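Local atomic coordinates of vibralactone Cyclase (Boreostereum vibrans, PDB entry 6KD0), a protein that probably catalyses the cyclization that forms the fused bicyclic beta-lactone of vibralactone, using an alpha/beta hydrolase fold. Residues A[208-213]-A[281-286]; A[100-105]-A[134-139]; A[276-281]-A[311-316]; A[186-191]-A[262-267]. All coordinates share one frame; numbering follows the deposited sequence.

Contact 1: residues A[208-213]-A[281-286]; sequences YPPTCH and DPLRDE
CG of Glu286 sits in the crowded position between its backbone N and carbonyl carbon (chi1 66°), and the chain is extended beyond it. This brings OE1 to the backbone of Thr211 and Cys212. OG1 of Thr211 takes the same crowded position (chi1 66°), and the two side chains slide past each other in opposite directions. Glu286 OE1 is gripped by two backbone N-H groups. Thr211 N lies 2.8 Å from Glu286 OE1 in a nearly straight bond on the anti lone pair. Cys212 N, 3.2 Å from the same OE1, comes from above the carboxylate plane. Thr211 OG1 adds a weak bond to Glu286 O. A water bridges Glu286 OE2 and Cys212 O. The buried carboxylate thus ties down two successive N-H groups. An alanine in place of Glu286 would remove the acceptor of both N-H groups and would probably loosen the loop at Thr211 and Cys212. Nearer Asp281, CD1 of Leu283 packs 4.0 Å from Pro210 CB. A second water donates to Pro209 O and Leu283 O. Asp281 OD1 accepts from Leu283 N at 3.0 Å, a capping bond in the turn that enters helix 284-296, while its OD2 binds His311. The contact joins the loop after strand 203-207 to the start of helix 284-296. Helix 239-249 packs on Leu283 through Val242, and helix 227-230 touches Glu286 through Met228.

Contact 2: residues A[100-105]-A[134-139]; sequences WVHCGG and YRLTPE
The His102 and Tyr134 rings form an offset stack, with planes 9° apart and centroids 4.3 Å apart. Tyr134 CE2 lies over one face of the imidazole, displaced toward the rim and 3.3 Å from His102 NE2, and His102 NE2 in turn lies over a face of the phenol ring. Leu136 CD2 approaches the imidazole edge more distantly, and a water lies there in the ring plane. The carbonyl O of His102 lies in the plane of the Tyr134 ring, at its edge. Val101 CG1 meets the phenol ring obliquely, 3.5 Å from Tyr134 CE2. Both aromatic residues hold CG between the backbone N and carbonyl carbon, and their side chains meet tip to tip. The edge water bonds to His102 NE2, 2.8 Å away, and donates to Tyr134 O. Another water links Gly105 O with Thr137 OG1, which donates to it. The contact joins the loop after strand 97-101 to the loop after strand 128-132. The HCGG sequence of the first loop resembles the HGGG motif of hormone-sensitive-lipase-like hydrolases, whose loop forms the oxyanion hole, so it may have a similar role. Tyr134 OH donates to His102 O at 2.7 Å, from above the carbonyl plane, and accepts from a further water. His102 ND1 donates to Cys103 O at 2.6 Å, on a lone pair in the carbonyl plane. Both rings are thus held by directed bonds as well as by the stack.

Contact 3: residues A[276-281]-A[311-316]; sequences MSCGWD and HAFHML
The main polar link is a hydrogen bond between a histidine and a carboxylate. His311 ND1 donates to Asp281 OD2 at 2.6 Å, with an N-H...O angle of 157°. The oxygen lies in the imidazole plane, but the ring meets the carboxylate from above its plane. The two planes are 84° apart. CG is anti to the backbone N in both residues, and the side chains cross obliquely. His311 NE2 is bonded to Ser177 OG on the far side of the ring. Ser177 lies in a GxSxG sequence between a strand and a helix, so the three residues fit the Ser-His-Asp triad of the alpha/beta hydrolase fold, with Ser177 as the probable nucleophile. The aspartate would probably raise the basicity of the imidazole. An alanine in place of Asp281 would remove the acceptor of His311 ND1 and would probably leave the ring less firmly oriented toward Ser177. A water bridges the backbones, donating to Trp280 O and accepting from His311 N. The remaining contact is a sulfur-aromatic one. Cys278, which belongs to strand 273-278, places SG at the edge of the Phe313 ring, 4.0 Å from Phe313 CD1. Phe313 also touches Ala323 of helix 321-338.

Contact 4: residues A[186-191]-A[262-267]; sequences AAHWAR and LLFPSH
Residues 186-191 of helix 178-192 face residues 262-267, and the backbones come nearest at His188 and His267, whose CA atoms are 7.5 Å apart. The His188 ring makes an offset stack on Phe264, with planes 8° apart and centroids 4.0 Å apart. His188 CB also points over the centre of the Phe264 ring, a CH-pi contact. At the imidazole edge, His188 NE2 and His267 ND1 share a hydrogen bond of 2.8 Å. His267 NE2 donates to Leu262 O, which fixes that ring within the loop. Trp189 NE1 lies at the edge of the Phe264 ring, 3.7 Å from Phe264 CZ. The Arg191 chain bends at chi3 (61°) and grips Ser266 O end-on with both terminal nitrogens, NH1 at 2.9 Å from that oxygen. Arg191 NH1 also bonds to Ala268 O. The contact joins helix 178-192 to the loop before strand 273-278. Tyr290 of helix 284-296 packs on His188 and His267, and Tyr150 of helix 144-158 meets Trp189 edge-to-face.

Overall arrangement
Contacts 1 and 3 share Asp281 and have centres about 11 Å apart. Tyr208 joins them, with its N 2.7 Å from Met276 O and its ring meeting that of His311. Together they hold the acid and the histidine of the probable triad. Contact 2 lies apart, its centre about 16 Å from that of contact 1 and about 18 Å from contact 3's. Its nearest atoms are about 6 Å from contact 1 and about 5 Å from contact 3, but Cys103 and Val101 pack near the triad and elbow residues. Contact 4 is more remote, about 25 Å from contact 3 between centres. It meets contact 1 where Leu262 N lies 3.0 Å from Thr211 O.

Contact 1: residues A[208-213]-A[281-286]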
loop_
_atom_site.group_PDB
_atom_site.type_symbol
_atom_site.label_atom_id
_atom_site.label_comp_id
_atom_site.label_asym_id
_atom_site.label_seq_id
_atom_site.Cartn_x
_atom_site.Cartn_y
_atom_site.Cartn_z
ATOM N N TYR A 208 -3.903 4.691 -2.778
ATOM C CA TYR A 208 -5.026 5.239 -2.014
ATOM C C TYR A 208 -4.874 5.089 -0.497
ATOM O O TYR A 208 -5.758 4.516 0.141
ATOM C CB TYR A 208 -6.348 4.603 -2.512
ATOM C CG TYR A 208 -6.353 3.097 -2.808
ATOM C CD1 TYR A 208 -6.488 2.163 -1.791
ATOM C CD2 TYR A 208 -6.251 2.608 -4.118
ATOM C CE1 TYR A 208 -6.504 0.797 -2.044
ATOM C CE2 TYR A 208 -6.255 1.234 -4.380
ATOM C CZ TYR A 208 -6.390 0.337 -3.341
ATOM O OH TYR A 208 -6.397 -1.034 -3.552
ATOM N N PRO A 209 -3.803 5.608 0.116
ATOM C CA PRO A 209 -3.602 5.447 1.592
ATOM C C PRO A 209 -4.383 6.470 2.395
ATOM O O PRO A 209 -4.607 7.596 1.926
ATOM C CB PRO A 209 -2.091 5.690 1.763
ATOM C CG PRO A 209 -1.792 6.711 0.667
ATOM C CD PRO A 209 -2.622 6.229 -0.522
ATOM N N PRO A 210 -4.774 6.143 3.632
ATOM C CA PRO A 210 -5.082 7.205 4.597
ATOM C C PRO A 210 -3.788 7.919 4.946
ATOM O O PRO A 210 -2.707 7.326 4.918
ATOM C CB PRO A 210 -5.663 6.454 5.807
ATOM C CG PRO A 210 -5.091 5.044 5.695
ATOM C CD PRO A 210 -4.784 4.792 4.239
ATOM N N THR A 211 -3.887 9.228 5.198
ATOM C CA THR A 211 -2.705 10.026 5.517
ATOM C C THR A 211 -2.842 10.841 6.789
ATOM O O THR A 211 -1.819 11.320 7.296
ATOM C CB THR A 211 -2.359 10.982 4.367
ATOM O OG1 THR A 211 -3.411 11.946 4.227
ATOM C CG2 THR A 211 -2.199 10.207 3.064
ATOM N N CYS A 212 -4.045 11.006 7.330
ATOM C CA CYS A 212 -4.201 11.880 8.481
ATOM C C CYS A 212 -5.487 11.535 9.207
ATOM O O CYS A 212 -6.540 11.403 8.576
ATOM C CB CYS A 212 -4.217 13.357 8.044
ATOM S SG CYS A 212 -4.043 14.488 9.425
ATOM N N HIS A 213 -5.396 11.403 10.523
ATOM C CA HIS A 213 -6.584 11.303 11.348
ATOM C C HIS A 213 -7.476 12.532 11.131
ATOM O O HIS A 213 -6.969 13.664 11.102
ATOM C CB HIS A 213 -6.178 11.187 12.814
ATOM C CG HIS A 213 -7.257 10.653 13.698
ATOM N ND1 HIS A 213 -8.435 11.333 13.925
ATOM C CD2 HIS A 213 -7.337 9.506 14.417
ATOM C CE1 HIS A 213 -9.195 10.626 14.744
ATOM N NE2 HIS A 213 -8.553 9.514 15.056
ATOM N N ASP A 281 -14.011 7.695 -3.444
ATOM C CA ASP A 281 -13.311 7.204 -2.262
ATOM C C ASP A 281 -13.249 8.337 -1.246
ATOM O O ASP A 281 -12.745 9.420 -1.573
ATOM C CB ASP A 281 -11.912 6.715 -2.680
ATOM C CG ASP A 281 -11.100 6.098 -1.545
ATOM O OD1 ASP A 281 -11.504 6.154 -0.357
ATOM O OD2 ASP A 281 -10.027 5.546 -1.863
ATOM N N PRO A 282 -13.782 8.148 -0.032
ATOM C CA PRO A 282 -13.689 9.215 0.987
ATOM C C PRO A 282 -12.260 9.589 1.343
ATOM O O PRO A 282 -12.009 10.740 1.732
ATOM C CB PRO A 282 -14.427 8.613 2.195
ATOM C CG PRO A 282 -14.329 7.124 1.987
ATOM C CD PRO A 282 -14.452 6.944 0.496
ATOM N N LEU A 283 -11.312 8.661 1.217
ATOM C CA LEU A 283 -9.900 8.931 1.498
ATOM C C LEU A 283 -9.175 9.612 0.342
ATOM O O LEU A 283 -7.956 9.812 0.426
ATOM C CB LEU A 283 -9.173 7.617 1.825
ATOM C CG LEU A 283 -9.568 6.867 3.088
ATOM C CD1 LEU A 283 -8.648 5.640 3.313
ATOM C CD2 LEU A 283 -9.553 7.779 4.301
ATOM N N ARG A 284 -9.878 9.951 -0.744
ATOM C CA ARG A 284 -9.193 10.468 -1.924
ATOM C C ARG A 284 -8.439 11.755 -1.617
ATOM O O ARG A 284 -7.254 11.890 -1.947
ATOM C CB ARG A 284 -10.194 10.696 -3.059
ATOM C CG ARG A 284 -9.571 11.282 -4.326
ATOM C CD ARG A 284 -10.662 11.835 -5.267
ATOM N NE ARG A 284 -11.270 13.061 -4.743
ATOM C CZ ARG A 284 -12.568 13.352 -4.789
ATOM N NH1 ARG A 284 -13.437 12.498 -5.319
ATOM N NH2 ARG A 284 -13.001 14.508 -4.301
ATOM N N ASP A 285 -9.108 12.716 -0.985
ATOM C CA ASP A 285 -8.535 14.056 -0.916
ATOM C C ASP A 285 -7.384 14.159 0.088
ATOM O O ASP A 285 -6.440 14.917 -0.156
ATOM C CB ASP A 285 -9.635 15.079 -0.640
ATOM C CG ASP A 285 -10.493 15.356 -1.878
ATOM O OD1 ASP A 285 -10.050 15.041 -3.008
ATOM O OD2 ASP A 285 -11.617 15.855 -1.726
ATOM N N GLU A 286 -7.396 13.401 1.190
ATOM C CA GLU A 286 -6.219 13.450 2.059
ATOM C C GLU A 286 -5.006 12.831 1.379
ATOM O O GLU A 286 -3.869 13.251 1.632
ATOM C CB GLU A 286 -6.501 12.788 3.408
ATOM C CG GLU A 286 -6.768 11.293 3.367
ATOM C CD GLU A 286 -7.291 10.797 4.705
ATOM O OE1 GLU A 286 -6.536 10.121 5.447
ATOM O OE2 GLU A 286 -8.450 11.120 5.030
HETATM O O HOH W 1 -5.679 8.504 -0.321
HETATM O O HOH W 2 -8.869 11.948 7.375
#

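Contact 2: residues A[100-105]-A[134-139]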
loop_
_atom_site.group_PDB
_atom_site.type_symbol
_atom_site.label_atom_id
_atom_site.label_comp_id
_atom_site.label_asym_id
_atom_site.label_seq_id
_atom_site.Cartn_x
_atom_site.Cartn_y
_atom_site.Cartn_z
ATOM N N TRP A 100 6.905 -4.777 0.289
ATOM C CA TRP A 100 5.484 -4.570 0.028
ATOM C C TRP A 100 4.691 -4.648 1.326
ATOM O O TRP A 100 4.867 -5.594 2.111
ATOM C CB TRP A 100 4.969 -5.607 -0.985
ATOM C CG TRP A 100 3.495 -5.551 -1.121
ATOM C CD1 TRP A 100 2.572 -6.215 -0.349
ATOM C CD2 TRP A 100 2.747 -4.727 -2.025
ATOM N NE1 TRP A 100 1.301 -5.873 -0.744
ATOM C CE2 TRP A 100 1.379 -4.970 -1.773
ATOM C CE3 TRP A 100 3.099 -3.832 -3.043
ATOM C CZ2 TRP A 100 0.363 -4.342 -2.497
ATOM C CZ3 TRP A 100 2.081 -3.202 -3.756
ATOM C CH2 TRP A 100 0.732 -3.463 -3.473
ATOM N N VAL A 101 3.813 -3.664 1.551
ATOM C CA VAL A 101 2.997 -3.585 2.764
ATOM C C VAL A 101 1.524 -3.716 2.388
ATOM O O VAL A 101 0.933 -2.808 1.771
ATOM C CB VAL A 101 3.240 -2.285 3.535
ATOM C CG1 VAL A 101 2.656 -2.407 4.956
ATOM C CG2 VAL A 101 4.720 -1.975 3.561
ATOM N N HIS A 102 0.904 -4.804 2.857
ATOM C CA HIS A 102 -0.458 -5.154 2.470
ATOM C C HIS A 102 -1.504 -4.238 3.115
ATOM O O HIS A 102 -1.247 -3.525 4.094
ATOM C CB HIS A 102 -0.742 -6.625 2.835
ATOM C CG HIS A 102 -0.925 -6.852 4.303
ATOM N ND1 HIS A 102 -2.072 -6.486 4.975
ATOM C CD2 HIS A 102 -0.112 -7.419 5.227
ATOM C CE1 HIS A 102 -1.947 -6.792 6.257
ATOM N NE2 HIS A 102 -0.767 -7.363 6.434
ATOM N N CYS A 103 -2.718 -4.317 2.579
ATOM C CA CYS A 103 -3.840 -3.484 2.980
ATOM C C CYS A 103 -4.601 -4.101 4.151
ATOM O O CYS A 103 -4.251 -5.167 4.683
ATOM C CB CYS A 103 -4.796 -3.288 1.810
ATOM S SG CYS A 103 -5.876 -4.741 1.549
ATOM N N GLY A 104 -5.682 -3.420 4.532
ATOM C CA GLY A 104 -6.651 -4.003 5.436
ATOM C C GLY A 104 -7.150 -3.093 6.535
ATOM O O GLY A 104 -7.633 -3.599 7.554
ATOM N N GLY A 105 -7.050 -1.769 6.358
ATOM C CA GLY A 105 -7.569 -0.850 7.369
ATOM C C GLY A 105 -6.853 -0.922 8.706
ATOM O O GLY A 105 -7.399 -0.452 9.716
ATOM N N TYR A 134 2.539 -7.678 9.597
ATOM C CA TYR A 134 2.560 -6.714 10.688
ATOM C C TYR A 134 1.342 -6.905 11.588
ATOM O O TYR A 134 0.281 -7.370 11.156
ATOM C CB TYR A 134 2.632 -5.281 10.139
ATOM C CG TYR A 134 1.481 -4.826 9.253
ATOM C CD1 TYR A 134 0.287 -4.351 9.800
ATOM C CD2 TYR A 134 1.610 -4.837 7.861
ATOM C CE1 TYR A 134 -0.771 -3.921 8.975
ATOM C CE2 TYR A 134 0.576 -4.395 7.027
ATOM C CZ TYR A 134 -0.611 -3.941 7.594
ATOM O OH TYR A 134 -1.628 -3.519 6.779
ATOM N N ARG A 135 1.491 -6.546 12.861
ATOM C CA ARG A 135 0.413 -6.798 13.813
ATOM C C ARG A 135 -0.812 -5.936 13.508
ATOM O O ARG A 135 -0.694 -4.780 13.084
ATOM C CB ARG A 135 0.912 -6.577 15.242
ATOM C CG ARG A 135 1.473 -7.857 15.847
ATOM C CD ARG A 135 2.115 -7.603 17.203
ATOM N NE ARG A 135 3.399 -6.926 17.070
ATOM C CZ ARG A 135 4.194 -6.601 18.086
ATOM N NH1 ARG A 135 3.843 -6.885 19.343
ATOM N NH2 ARG A 135 5.345 -5.986 17.853
ATOM N N LEU A 136 -1.995 -6.514 13.714
ATOM C CA LEU A 136 -3.265 -5.889 13.370
ATOM C C LEU A 136 -3.911 -5.203 14.562
ATOM O O LEU A 136 -3.740 -5.614 15.714
ATOM C CB LEU A 136 -4.252 -6.927 12.829
ATOM C CG LEU A 136 -3.743 -7.681 11.592
ATOM C CD1 LEU A 136 -4.769 -8.715 11.152
ATOM C CD2 LEU A 136 -3.430 -6.697 10.484
ATOM N N THR A 137 -4.685 -4.157 14.257
ATOM C CA THR A 137 -5.606 -3.564 15.206
ATOM C C THR A 137 -6.890 -4.392 15.249
ATOM O O THR A 137 -7.165 -5.169 14.338
ATOM C CB THR A 137 -5.929 -2.121 14.802
ATOM O OG1 THR A 137 -6.598 -2.134 13.531
ATOM C CG2 THR A 137 -4.648 -1.280 14.709
ATOM N N PRO A 138 -7.710 -4.243 16.304
ATOM C CA PRO A 138 -7.495 -3.464 17.524
ATOM C C PRO A 138 -6.662 -4.178 18.572
ATOM O O PRO A 138 -6.340 -3.558 19.578
ATOM C CB PRO A 138 -8.914 -3.242 18.043
ATOM C CG PRO A 138 -9.660 -4.479 17.625
ATOM C CD PRO A 138 -9.047 -4.872 16.277
ATOM N N GLU A 139 -6.353 -5.459 18.351
ATOM C CA GLU A 139 -5.571 -6.223 19.326
ATOM C C GLU A 139 -4.244 -5.539 19.651
ATOM O O GLU A 139 -3.793 -5.561 20.804
ATOM C CB GLU A 139 -5.336 -7.645 18.817
ATOM C CG GLU A 139 -6.595 -8.505 18.771
ATOM C CD GLU A 139 -7.364 -8.385 17.467
ATOM O OE1 GLU A 139 -6.989 -7.557 16.600
ATOM O OE2 GLU A 139 -8.360 -9.130 17.305
HETATM O O HOH W 3 -0.414 -8.609 8.943
HETATM O O HOH W 4 -4.295 -3.927 7.649
HETATM O O HOH W 5 -7.894 -0.172 12.338
#

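Contact 3: residues A[276-281]-A[311-316]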
loop_
_atom_site.group_PDB
_atom_site.type_symbol
_atom_site.label_atom_id
_atom_site.label_comp_id
_atom_site.label_asym_id
_atom_site.label_seq_id
_atom_site.Cartn_x
_atom_site.Cartn_y
_atom_site.Cartn_z
ATOM N N MET A 276 -1.142 6.368 -6.509
ATOM C CA MET A 276 -2.296 5.886 -7.253
ATOM C C MET A 276 -3.547 6.169 -6.442
ATOM O O MET A 276 -3.612 5.815 -5.265
ATOM C CB MET A 276 -2.172 4.392 -7.544
ATOM C CG MET A 276 -0.878 4.047 -8.213
ATOM S SD MET A 276 -0.789 2.310 -8.626
ATOM C CE MET A 276 -1.886 2.257 -10.044
ATOM N N SER A 277 -4.540 6.785 -7.074
ATOM C CA SER A 277 -5.739 7.243 -6.392
ATOM C C SER A 277 -6.979 6.684 -7.072
ATOM O O SER A 277 -7.018 6.539 -8.297
ATOM C CB SER A 277 -5.804 8.771 -6.374
ATOM O OG SER A 277 -6.871 9.248 -5.547
ATOM N N CYS A 278 -7.994 6.379 -6.270
ATOM C CA CYS A 278 -9.315 6.029 -6.777
ATOM C C CYS A 278 -10.240 7.220 -6.572
ATOM O O CYS A 278 -10.232 7.846 -5.503
ATOM C CB CYS A 278 -9.871 4.787 -6.076
ATOM S SG CYS A 278 -8.952 3.293 -6.486
ATOM N N GLY A 279 -11.059 7.514 -7.583
ATOM C CA GLY A 279 -11.839 8.740 -7.547
ATOM C C GLY A 279 -13.005 8.696 -6.580
ATOM O O GLY A 279 -13.354 9.708 -5.975
ATOM N N TRP A 280 -13.643 7.538 -6.436
ATOM C CA TRP A 280 -14.892 7.432 -5.684
ATOM C C TRP A 280 -14.608 6.860 -4.299
ATOM O O TRP A 280 -14.929 5.715 -3.995
ATOM C CB TRP A 280 -15.879 6.558 -6.451
ATOM C CG TRP A 280 -17.306 6.614 -5.985
ATOM C CD1 TRP A 280 -17.823 7.342 -4.943
ATOM C CD2 TRP A 280 -18.407 5.891 -6.552
ATOM N NE1 TRP A 280 -19.181 7.119 -4.839
ATOM C CE2 TRP A 280 -19.560 6.230 -5.815
ATOM C CE3 TRP A 280 -18.525 4.980 -7.608
ATOM C CZ2 TRP A 280 -20.819 5.697 -6.111
ATOM C CZ3 TRP A 280 -19.781 4.452 -7.898
ATOM C CH2 TRP A 280 -20.903 4.815 -7.153
ATOM N N ASP A 281 -14.011 7.695 -3.444
ATOM C CA ASP A 281 -13.311 7.204 -2.262
ATOM C C ASP A 281 -13.249 8.337 -1.246
ATOM O O ASP A 281 -12.745 9.420 -1.573
ATOM C CB ASP A 281 -11.912 6.715 -2.680
ATOM C CG ASP A 281 -11.100 6.098 -1.545
ATOM O OD1 ASP A 281 -11.504 6.154 -0.357
ATOM O OD2 ASP A 281 -10.027 5.546 -1.863
ATOM N N HIS A 311 -12.422 2.658 -3.649
ATOM C CA HIS A 311 -11.271 2.168 -2.895
ATOM C C HIS A 311 -11.092 0.663 -3.050
ATOM O O HIS A 311 -11.990 -0.120 -2.718
ATOM C CB HIS A 311 -11.492 2.531 -1.429
ATOM C CG HIS A 311 -10.278 2.412 -0.561
ATOM N ND1 HIS A 311 -9.412 3.462 -0.349
ATOM C CD2 HIS A 311 -9.834 1.393 0.209
ATOM C CE1 HIS A 311 -8.476 3.092 0.506
ATOM N NE2 HIS A 311 -8.708 1.840 0.857
ATOM N N ALA A 312 -9.932 0.262 -3.567
ATOM C CA ALA A 312 -9.546 -1.144 -3.677
ATOM C C ALA A 312 -10.426 -1.934 -4.631
ATOM O O ALA A 312 -10.568 -3.154 -4.461
ATOM C CB ALA A 312 -9.558 -1.845 -2.317
ATOM N N PHE A 313 -11.039 -1.263 -5.617
ATOM C CA PHE A 313 -11.880 -1.974 -6.576
ATOM C C PHE A 313 -11.089 -3.020 -7.347
ATOM O O PHE A 313 -11.666 -4.012 -7.800
ATOM C CB PHE A 313 -12.523 -0.997 -7.554
ATOM C CG PHE A 313 -11.639 -0.668 -8.723
ATOM C CD1 PHE A 313 -10.628 0.273 -8.597
ATOM C CD2 PHE A 313 -11.801 -1.323 -9.935
ATOM C CE1 PHE A 313 -9.799 0.566 -9.677
ATOM C CE2 PHE A 313 -10.974 -1.039 -11.005
ATOM C CZ PHE A 313 -9.974 -0.096 -10.875
ATOM N N HIS A 314 -9.770 -2.821 -7.519
ATOM C CA HIS A 314 -8.985 -3.789 -8.276
ATOM C C HIS A 314 -8.700 -5.063 -7.496
ATOM O O HIS A 314 -8.363 -6.075 -8.110
ATOM C CB HIS A 314 -7.683 -3.150 -8.792
ATOM C CG HIS A 314 -6.541 -3.156 -7.822
ATOM N ND1 HIS A 314 -6.520 -2.376 -6.686
ATOM C CD2 HIS A 314 -5.352 -3.802 -7.855
ATOM C CE1 HIS A 314 -5.380 -2.564 -6.048
ATOM N NE2 HIS A 314 -4.654 -3.425 -6.735
ATOM N N MET A 315 -8.838 -5.052 -6.170
ATOM C CA MET A 315 -8.666 -6.260 -5.369
ATOM C C MET A 315 -9.941 -7.070 -5.286
ATOM O O MET A 315 -9.894 -8.295 -5.125
ATOM C CB MET A 315 -8.226 -5.911 -3.945
ATOM C CG MET A 315 -6.890 -5.189 -3.862
ATOM S SD MET A 315 -5.501 -6.167 -4.463
ATOM C CE MET A 315 -5.407 -7.413 -3.175
ATOM N N LEU A 316 -11.077 -6.408 -5.390
ATOM C CA LEU A 316 -12.354 -7.093 -5.327
ATOM C C LEU A 316 -12.922 -7.425 -6.697
ATOM O O LEU A 316 -13.773 -8.314 -6.793
ATOM C CB LEU A 316 -13.358 -6.246 -4.546
ATOM C CG LEU A 316 -13.300 -6.492 -3.035
ATOM C CD1 LEU A 316 -12.062 -5.823 -2.376
ATOM C CD2 LEU A 316 -14.576 -6.048 -2.379
HETATM O O HOH W 6 -14.525 3.733 -1.935
#

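Contact 4: residues A[186-191]-A[262-267]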
loop_
_atom_site.group_PDB
_atom_site.type_symbol
_atom_site.label_atom_id
_atom_site.label_comp_id
_atom_site.label_asym_id
_atom_site.label_seq_id
_atom_site.Cartn_x
_atom_site.Cartn_y
_atom_site.Cartn_z
ATOM N N ALA A 186 7.065 4.679 7.410
ATOM C CA ALA A 186 8.376 4.037 7.369
ATOM C C ALA A 186 9.361 4.835 6.530
ATOM O O ALA A 186 10.547 4.897 6.857
ATOM C CB ALA A 186 8.258 2.606 6.839
ATOM N N ALA A 187 8.899 5.427 5.433
ATOM C CA ALA A 187 9.809 6.175 4.562
ATOM C C ALA A 187 10.345 7.430 5.253
ATOM O O ALA A 187 11.538 7.768 5.112
ATOM C CB ALA A 187 9.094 6.530 3.259
ATOM N N HIS A 188 9.499 8.123 6.030
ATOM C CA HIS A 188 10.035 9.254 6.802
ATOM C C HIS A 188 11.063 8.785 7.831
ATOM O O HIS A 188 12.173 9.351 7.945
ATOM C CB HIS A 188 8.920 10.011 7.506
ATOM C CG HIS A 188 8.064 10.809 6.583
ATOM N ND1 HIS A 188 7.105 10.228 5.782
ATOM C CD2 HIS A 188 8.015 12.139 6.333
ATOM C CE1 HIS A 188 6.492 11.168 5.087
ATOM N NE2 HIS A 188 7.029 12.336 5.398
ATOM N N TRP A 189 10.690 7.760 8.609
ATOM C CA TRP A 189 11.605 7.208 9.606
ATOM C C TRP A 189 12.942 6.812 8.984
ATOM O O TRP A 189 14.008 7.104 9.536
ATOM C CB TRP A 189 10.964 6.010 10.293
ATOM C CG TRP A 189 9.880 6.369 11.243
ATOM C CD1 TRP A 189 9.578 7.612 11.721
ATOM C CD2 TRP A 189 8.970 5.464 11.861
ATOM N NE1 TRP A 189 8.516 7.537 12.588
ATOM C CE2 TRP A 189 8.134 6.223 12.701
ATOM C CE3 TRP A 189 8.784 4.080 11.787
ATOM C CZ2 TRP A 189 7.132 5.642 13.478
ATOM C CZ3 TRP A 189 7.778 3.503 12.547
ATOM C CH2 TRP A 189 6.961 4.285 13.380
ATOM N N ALA A 190 12.898 6.151 7.826
ATOM C CA ALA A 190 14.114 5.653 7.196
ATOM C C ALA A 190 14.972 6.801 6.694
ATOM O O ALA A 190 16.210 6.730 6.754
ATOM C CB ALA A 190 13.755 4.701 6.050
ATOM N N ARG A 191 14.332 7.862 6.182
ATOM C CA ARG A 191 15.083 9.036 5.771
ATOM C C ARG A 191 15.922 9.547 6.924
ATOM O O ARG A 191 17.102 9.871 6.751
ATOM C CB ARG A 191 14.132 10.130 5.285
ATOM C CG ARG A 191 14.839 11.438 4.964
ATOM C CD ARG A 191 13.840 12.577 4.899
ATOM N NE ARG A 191 13.169 12.737 6.187
ATOM C CZ ARG A 191 12.046 13.422 6.375
ATOM N NH1 ARG A 191 11.460 14.039 5.357
ATOM N NH2 ARG A 191 11.517 13.501 7.590
ATOM N N LEU A 262 0.878 12.609 7.122
ATOM C CA LEU A 262 0.742 13.979 6.639
ATOM C C LEU A 262 1.444 14.982 7.547
ATOM O O LEU A 262 1.923 16.021 7.070
ATOM C CB LEU A 262 -0.740 14.347 6.527
ATOM C CG LEU A 262 -1.101 15.662 5.837
ATOM C CD1 LEU A 262 -0.976 15.495 4.316
ATOM C CD2 LEU A 262 -2.513 16.092 6.215
ATOM N N LEU A 263 1.530 14.681 8.846
ATOM C CA LEU A 263 1.951 15.629 9.872
ATOM C C LEU A 263 3.432 15.521 10.258
ATOM O O LEU A 263 3.849 16.164 11.231
ATOM C CB LEU A 263 1.090 15.445 11.125
ATOM C CG LEU A 263 -0.420 15.549 10.876
ATOM C CD1 LEU A 263 -1.212 15.399 12.164
ATOM C CD2 LEU A 263 -0.771 16.877 10.185
ATOM N N PHE A 264 4.229 14.728 9.551
ATOM C CA PHE A 264 5.674 14.823 9.747
ATOM C C PHE A 264 6.122 16.263 9.521
ATOM O O PHE A 264 5.648 16.921 8.585
ATOM C CB PHE A 264 6.440 13.895 8.800
ATOM C CG PHE A 264 6.563 12.496 9.313
ATOM C CD1 PHE A 264 7.544 12.169 10.231
ATOM C CD2 PHE A 264 5.673 11.515 8.902
ATOM C CE1 PHE A 264 7.660 10.882 10.716
ATOM C CE2 PHE A 264 5.777 10.221 9.392
ATOM C CZ PHE A 264 6.767 9.905 10.302
ATOM N N PRO A 265 7.016 16.785 10.364
ATOM C CA PRO A 265 7.467 18.177 10.199
ATOM C C PRO A 265 8.047 18.468 8.829
ATOM O O PRO A 265 7.902 19.588 8.326
ATOM C CB PRO A 265 8.526 18.331 11.296
ATOM C CG PRO A 265 8.165 17.293 12.321
ATOM C CD PRO A 265 7.571 16.145 11.567
ATOM N N SER A 266 8.688 17.502 8.197
ATOM C CA SER A 266 9.287 17.723 6.896
ATOM C C SER A 266 9.007 16.555 5.963
ATOM O O SER A 266 9.120 15.386 6.356
ATOM C CB SER A 266 10.788 17.923 7.018
ATOM O OG SER A 266 11.370 17.908 5.736
ATOM N N HIS A 267 8.635 16.887 4.726
ATOM C CA HIS A 267 8.484 15.901 3.663
ATOM C C HIS A 267 9.581 16.023 2.620
ATOM O O HIS A 267 9.460 15.442 1.539
ATOM C CB HIS A 267 7.117 16.019 2.982
ATOM C CG HIS A 267 5.966 15.859 3.923
ATOM N ND1 HIS A 267 5.729 14.688 4.610
ATOM C CD2 HIS A 267 4.995 16.723 4.301
ATOM C CE1 HIS A 267 4.660 14.838 5.372
ATOM N NE2 HIS A 267 4.197 16.063 5.209
HETATM O O HOH W 7 10.247 15.348 9.610
#